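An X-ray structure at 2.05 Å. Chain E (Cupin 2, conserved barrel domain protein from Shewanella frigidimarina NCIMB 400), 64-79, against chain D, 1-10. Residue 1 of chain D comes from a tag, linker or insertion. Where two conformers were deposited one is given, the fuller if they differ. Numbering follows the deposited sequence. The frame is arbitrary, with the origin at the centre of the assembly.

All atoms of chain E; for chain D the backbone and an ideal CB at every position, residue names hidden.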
# COMPACT_ATOMS: atom_id res chain seq x y z
N ALA E 64 10.86 13.58 10.43
CA ALA E 64 12.09 14.31 10.68
C ALA E 64 13.28 13.42 10.34
O ALA E 64 13.29 12.25 10.73
CB ALA E 64 12.19 14.75 12.15
N PHE E 65 14.23 13.99 9.61
CA PHE E 65 15.54 13.39 9.35
C PHE E 65 16.59 14.33 9.94
O PHE E 65 16.26 15.44 10.39
CB PHE E 65 15.77 13.15 7.87
CG PHE E 65 14.77 12.22 7.28
CD1 PHE E 65 13.61 12.71 6.71
CD2 PHE E 65 14.97 10.84 7.34
CE1 PHE E 65 12.67 11.84 6.18
CE2 PHE E 65 14.03 9.96 6.82
CZ PHE E 65 12.87 10.46 6.23
N ARG E 66 17.84 13.88 9.93
CA ARG E 66 18.94 14.63 10.54
C ARG E 66 19.06 16.08 10.03
O ARG E 66 19.31 16.98 10.82
CB ARG E 66 20.27 13.89 10.39
CG ARG E 66 20.41 12.57 11.18
CD ARG E 66 20.83 12.68 12.64
NE ARG E 66 19.74 12.66 13.64
CZ ARG E 66 19.93 12.67 14.97
NH1 ARG E 66 21.15 12.74 15.49
NH2 ARG E 66 18.88 12.64 15.78
N ASP E 67 18.86 16.31 8.73
CA ASP E 67 18.97 17.68 8.19
C ASP E 67 17.71 18.28 7.57
O ASP E 67 17.74 19.43 7.18
CB ASP E 67 20.17 17.75 7.23
CG ASP E 67 21.49 17.57 7.97
OD1 ASP E 67 21.85 18.46 8.79
OD2 ASP E 67 22.16 16.55 7.73
N GLN E 68 16.60 17.56 7.57
CA GLN E 68 15.36 18.03 6.96
C GLN E 68 14.14 17.26 7.44
O GLN E 68 14.27 16.16 7.96
CB GLN E 68 15.48 17.94 5.43
CG GLN E 68 15.97 16.57 4.91
CD GLN E 68 16.36 16.60 3.43
OE1 GLN E 68 15.52 16.82 2.54
NE2 GLN E 68 17.66 16.34 3.15
N ASN E 69 12.97 17.90 7.31
CA ASN E 69 11.68 17.29 7.60
C ASN E 69 10.98 17.13 6.26
O ASN E 69 11.11 18.00 5.40
CB ASN E 69 10.80 18.18 8.48
CG ASN E 69 11.29 18.31 9.91
OD1 ASN E 69 12.15 17.57 10.38
ND2 ASN E 69 10.71 19.27 10.63
N ILE E 70 10.27 16.02 6.07
CA ILE E 70 9.43 15.82 4.90
C ILE E 70 7.99 15.82 5.40
O ILE E 70 7.74 15.53 6.57
CB ILE E 70 9.77 14.54 4.07
CG1 ILE E 70 9.36 13.25 4.79
CG2 ILE E 70 11.26 14.55 3.68
CD1 ILE E 70 9.70 11.99 4.05
N THR E 71 7.05 16.18 4.52
CA THR E 71 5.62 16.21 4.81
C THR E 71 4.91 15.26 3.84
O THR E 71 5.17 15.31 2.63
CB THR E 71 5.06 17.64 4.69
OG1 THR E 71 5.72 18.48 5.65
CG2 THR E 71 3.55 17.69 4.92
N LEU E 72 4.05 14.39 4.38
CA LEU E 72 3.23 13.46 3.59
C LEU E 72 1.76 13.73 3.83
O LEU E 72 1.34 13.80 4.98
CB LEU E 72 3.53 12.01 3.96
CG LEU E 72 4.91 11.42 3.67
CD1 LEU E 72 4.97 9.98 4.21
CD2 LEU E 72 5.16 11.40 2.21
N GLN E 73 0.99 13.86 2.76
CA GLN E 73 -0.46 14.06 2.81
C GLN E 73 -1.14 12.76 2.45
O GLN E 73 -0.49 11.81 2.00
CB GLN E 73 -0.90 15.12 1.79
CG GLN E 73 -0.20 16.48 1.89
CD GLN E 73 -0.49 17.23 3.18
OE1 GLN E 73 -1.37 16.86 3.97
NE2 GLN E 73 0.26 18.31 3.38
N ALA E 74 -2.47 12.73 2.61
CA ALA E 74 -3.30 11.58 2.23
C ALA E 74 -3.04 11.25 0.77
O ALA E 74 -2.98 12.16 -0.05
CB ALA E 74 -4.78 11.87 2.46
N GLY E 75 -2.85 9.97 0.44
CA GLY E 75 -2.54 9.57 -0.94
C GLY E 75 -1.09 9.77 -1.34
O GLY E 75 -0.79 9.95 -2.53
N GLU E 76 -0.20 9.75 -0.35
CA GLU E 76 1.24 9.89 -0.58
C GLU E 76 1.97 8.86 0.23
O GLU E 76 1.47 8.42 1.27
CB GLU E 76 1.77 11.30 -0.26
CG GLU E 76 1.04 12.42 -1.03
CD GLU E 76 1.72 13.79 -0.91
OE1 GLU E 76 2.27 14.11 0.17
OE2 GLU E 76 1.68 14.55 -1.91
N MSE E 77 3.13 8.44 -0.27
CA MSE E 77 3.98 7.46 0.41
C MSE E 77 5.45 7.83 0.36
O MSE E 77 5.87 8.66 -0.47
CB MSE E 77 3.79 6.02 -0.16
CG MSE E 77 4.21 5.81 -1.61
SE MSE E 77 4.22 3.95 -2.19
CE MSE E 77 5.88 3.37 -1.21
N TYR E 78 6.22 7.16 1.21
CA TYR E 78 7.64 7.35 1.31
C TYR E 78 8.31 6.06 1.73
O TYR E 78 7.76 5.35 2.56
CB TYR E 78 7.93 8.44 2.36
CG TYR E 78 9.33 9.00 2.25
CD1 TYR E 78 9.59 10.06 1.39
CD2 TYR E 78 10.40 8.46 2.98
CE1 TYR E 78 10.86 10.59 1.25
CE2 TYR E 78 11.70 8.99 2.86
CZ TYR E 78 11.91 10.06 1.97
OH TYR E 78 13.15 10.59 1.82
N VAL E 79 9.50 5.78 1.17
CA VAL E 79 10.31 4.62 1.59
C VAL E 79 11.47 5.13 2.43
O VAL E 79 12.29 5.89 1.94
CB VAL E 79 10.89 3.81 0.41
CG1 VAL E 79 11.55 2.54 0.94
CG2 VAL E 79 9.78 3.46 -0.61
N UNK D 1 15.47 18.06 -2.03
CA UNK D 1 16.32 17.05 -1.34
C UNK D 1 15.53 15.76 -1.17
O UNK D 1 15.13 15.15 -2.16
CB UNK D 1 16.80 17.56 0.02
N UNK D 2 15.30 15.35 0.08
CA UNK D 2 14.52 14.14 0.38
C UNK D 2 13.03 14.25 0.13
O UNK D 2 12.38 13.22 -0.08
CB UNK D 2 14.73 13.75 1.84
N UNK D 3 12.48 15.47 0.18
CA UNK D 3 11.08 15.72 -0.19
C UNK D 3 10.82 15.27 -1.66
O UNK D 3 9.73 14.81 -1.96
CB UNK D 3 10.75 17.20 -0.02
N UNK D 4 11.84 15.36 -2.53
CA UNK D 4 11.76 14.88 -3.93
C UNK D 4 11.40 13.38 -4.02
O UNK D 4 10.86 12.96 -5.05
CB UNK D 4 13.09 15.13 -4.64
N UNK D 5 11.71 12.59 -2.97
CA UNK D 5 11.33 11.17 -2.89
C UNK D 5 9.89 10.90 -2.39
O UNK D 5 9.49 9.74 -2.34
CB UNK D 5 12.31 10.45 -1.96
N UNK D 6 9.12 11.93 -2.02
CA UNK D 6 7.71 11.72 -1.62
C UNK D 6 6.92 11.36 -2.88
O UNK D 6 7.04 12.05 -3.87
CB UNK D 6 7.12 12.96 -0.94
N UNK D 7 6.15 10.26 -2.83
CA UNK D 7 5.37 9.78 -3.99
C UNK D 7 3.90 10.08 -3.78
O UNK D 7 3.32 9.62 -2.81
CB UNK D 7 5.57 8.28 -4.21
N UNK D 8 3.30 10.80 -4.72
CA UNK D 8 1.89 11.13 -4.71
C UNK D 8 1.22 10.24 -5.77
O UNK D 8 1.52 10.35 -6.96
CB UNK D 8 1.66 12.62 -4.98
N UNK D 9 0.29 9.40 -5.34
CA UNK D 9 -0.36 8.44 -6.25
C UNK D 9 -1.07 9.11 -7.43
O UNK D 9 -0.87 8.66 -8.55
CB UNK D 9 -1.37 7.60 -5.47
N UNK D 10 -1.82 10.19 -7.18
CA UNK D 10 -2.50 10.93 -8.26
C UNK D 10 -1.50 11.45 -9.30
O UNK D 10 -1.77 11.36 -10.51
CB UNK D 10 -3.30 12.10 -7.68

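Position 1 points its ideal CB toward chain E, 2.9 Å from Gln E68 OE1, a clash, so the absence of a side chain suits this site. The residue is Gly D1, which comes from an expression tag.

At position 2, the backbone N donates a hydrogen bond to Gln E68 OE1 at 2.9 Å. The ideal CB points toward chain E, 3.5 Å from Tyr E78 OH and 4.0 Å from Ile E70 CG2, with the Phe E65 ring beyond. A long, flexible apolar chain such as methionine would reach the ring; leucine would fill the nearer part. Met D2, a selenomethionine, sets SE over one face of that ring, 4.1 Å from its centroid and 12° off the normal.

Position 3 points its CB sideways, 4.6 Å from Ile E70 CG2, but the backbone N and O of Thr E71 face this side. A long side chain carrying both donor and acceptor could use the pair; glutamine fits, while lysine or glutamate could answer half. Gln D3 takes both: its OE1 accepts from Thr E71 N at 3.0 Å, and its NE2 donates to Thr E71 O at 3.2 Å.

Position 4 points away, with nothing of chain E within 5.5 Å of its ideal CB, so most polar residues would do. Thr D4 bonds within its own chain, OG1 donating to Gly D1 O at 2.6 Å.

Position 5 has its CB 3.5 Å from Tyr E78 CE1, with open space beyond; a long flexible chain is plausible. Lys D5 packs its CB near the ring and leads its end away.

At position 6 CA-to-CB points sideways, and the ideal CB lies 4.0 Å from Leu E72 CD2, favouring a compact apolar residue. Val D6 places CG1 3.4 Å from Leu E72 CD2 and CG2 3.8 Å from Tyr E78 CD1.

Position 7 forms an antiparallel hydrogen-bonded pair with Met E77: N to Met E77 O is 2.9 Å, and O to Met E77 N is 2.8 Å. Its CB shares a sheet face with the Met E77 side chain, so valine, isoleucine or leucine would suit. Ile D7 brings CB 3.8 Å from Met E77 CG.

Position 8 has its CB 3.6 Å from Glu E76 OE2, favouring a donor such as asparagine or serine. Asn D8 donates from ND2 to Glu E76 OE2 at 2.8 Å, and its side chain also caps the following helix.

Position 9 donates its N to Gly E75 O at 3.1 Å. Its sideways CB leaves room for a large apolar group reaching Met E77. Phe D9 meets Met E77 SE with its ring edge, CE1 at 3.7 Å.

Position 10 points its CB sideways, with nothing of chain E within 5.5 Å, permitting many polar residues; the end of Asn D10 leads away.

Chain D (1-10) GMQTKVINFN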
# COMPACT_ATOMS: atom_id res chain seq x y z
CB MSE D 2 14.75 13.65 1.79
CG MSE D 2 16.18 13.22 2.00
SE MSE D 2 16.23 12.11 3.49
CE MSE D 2 18.19 12.28 3.95
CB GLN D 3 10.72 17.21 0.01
CG GLN D 3 9.23 17.58 -0.23
CD GLN D 3 8.26 17.00 0.81
OE1 GLN D 3 8.49 17.08 2.01
NE2 GLN D 3 7.14 16.46 0.33
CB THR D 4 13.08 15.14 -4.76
OG1 THR D 4 14.10 14.22 -4.38
CG2 THR D 4 13.61 16.56 -4.61
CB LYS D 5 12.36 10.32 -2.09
CG LYS D 5 13.63 9.93 -2.86
CD LYS D 5 14.84 10.83 -2.60
CE LYS D 5 15.50 10.49 -1.26
NZ LYS D 5 16.79 11.22 -1.03
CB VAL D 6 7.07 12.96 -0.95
CG1 VAL D 6 5.55 12.79 -0.84
CG2 VAL D 6 7.72 13.23 0.43
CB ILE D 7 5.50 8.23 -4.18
CG1 ILE D 7 6.96 7.80 -4.39
CG2 ILE D 7 4.59 7.71 -5.29
CD1 ILE D 7 7.53 6.98 -3.21
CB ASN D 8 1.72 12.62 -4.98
CG ASN D 8 0.27 13.06 -4.96
OD1 ASN D 8 -0.52 12.68 -5.83
ND2 ASN D 8 -0.09 13.90 -3.99
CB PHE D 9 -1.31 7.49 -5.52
CG PHE D 9 -0.66 6.75 -4.38
CD1 PHE D 9 0.48 5.97 -4.61
CD2 PHE D 9 -1.20 6.79 -3.10
CE1 PHE D 9 1.09 5.26 -3.56
CE2 PHE D 9 -0.59 6.07 -2.05
CZ PHE D 9 0.56 5.30 -2.30
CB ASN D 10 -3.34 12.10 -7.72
CG ASN D 10 -4.21 12.77 -8.81
OD1 ASN D 10 -5.04 12.12 -9.42
ND2 ASN D 10 -4.01 14.06 -9.02
O HOH W 1 10.33 7.40 -1.17
O HOH W 2 -2.68 10.73 -4.27
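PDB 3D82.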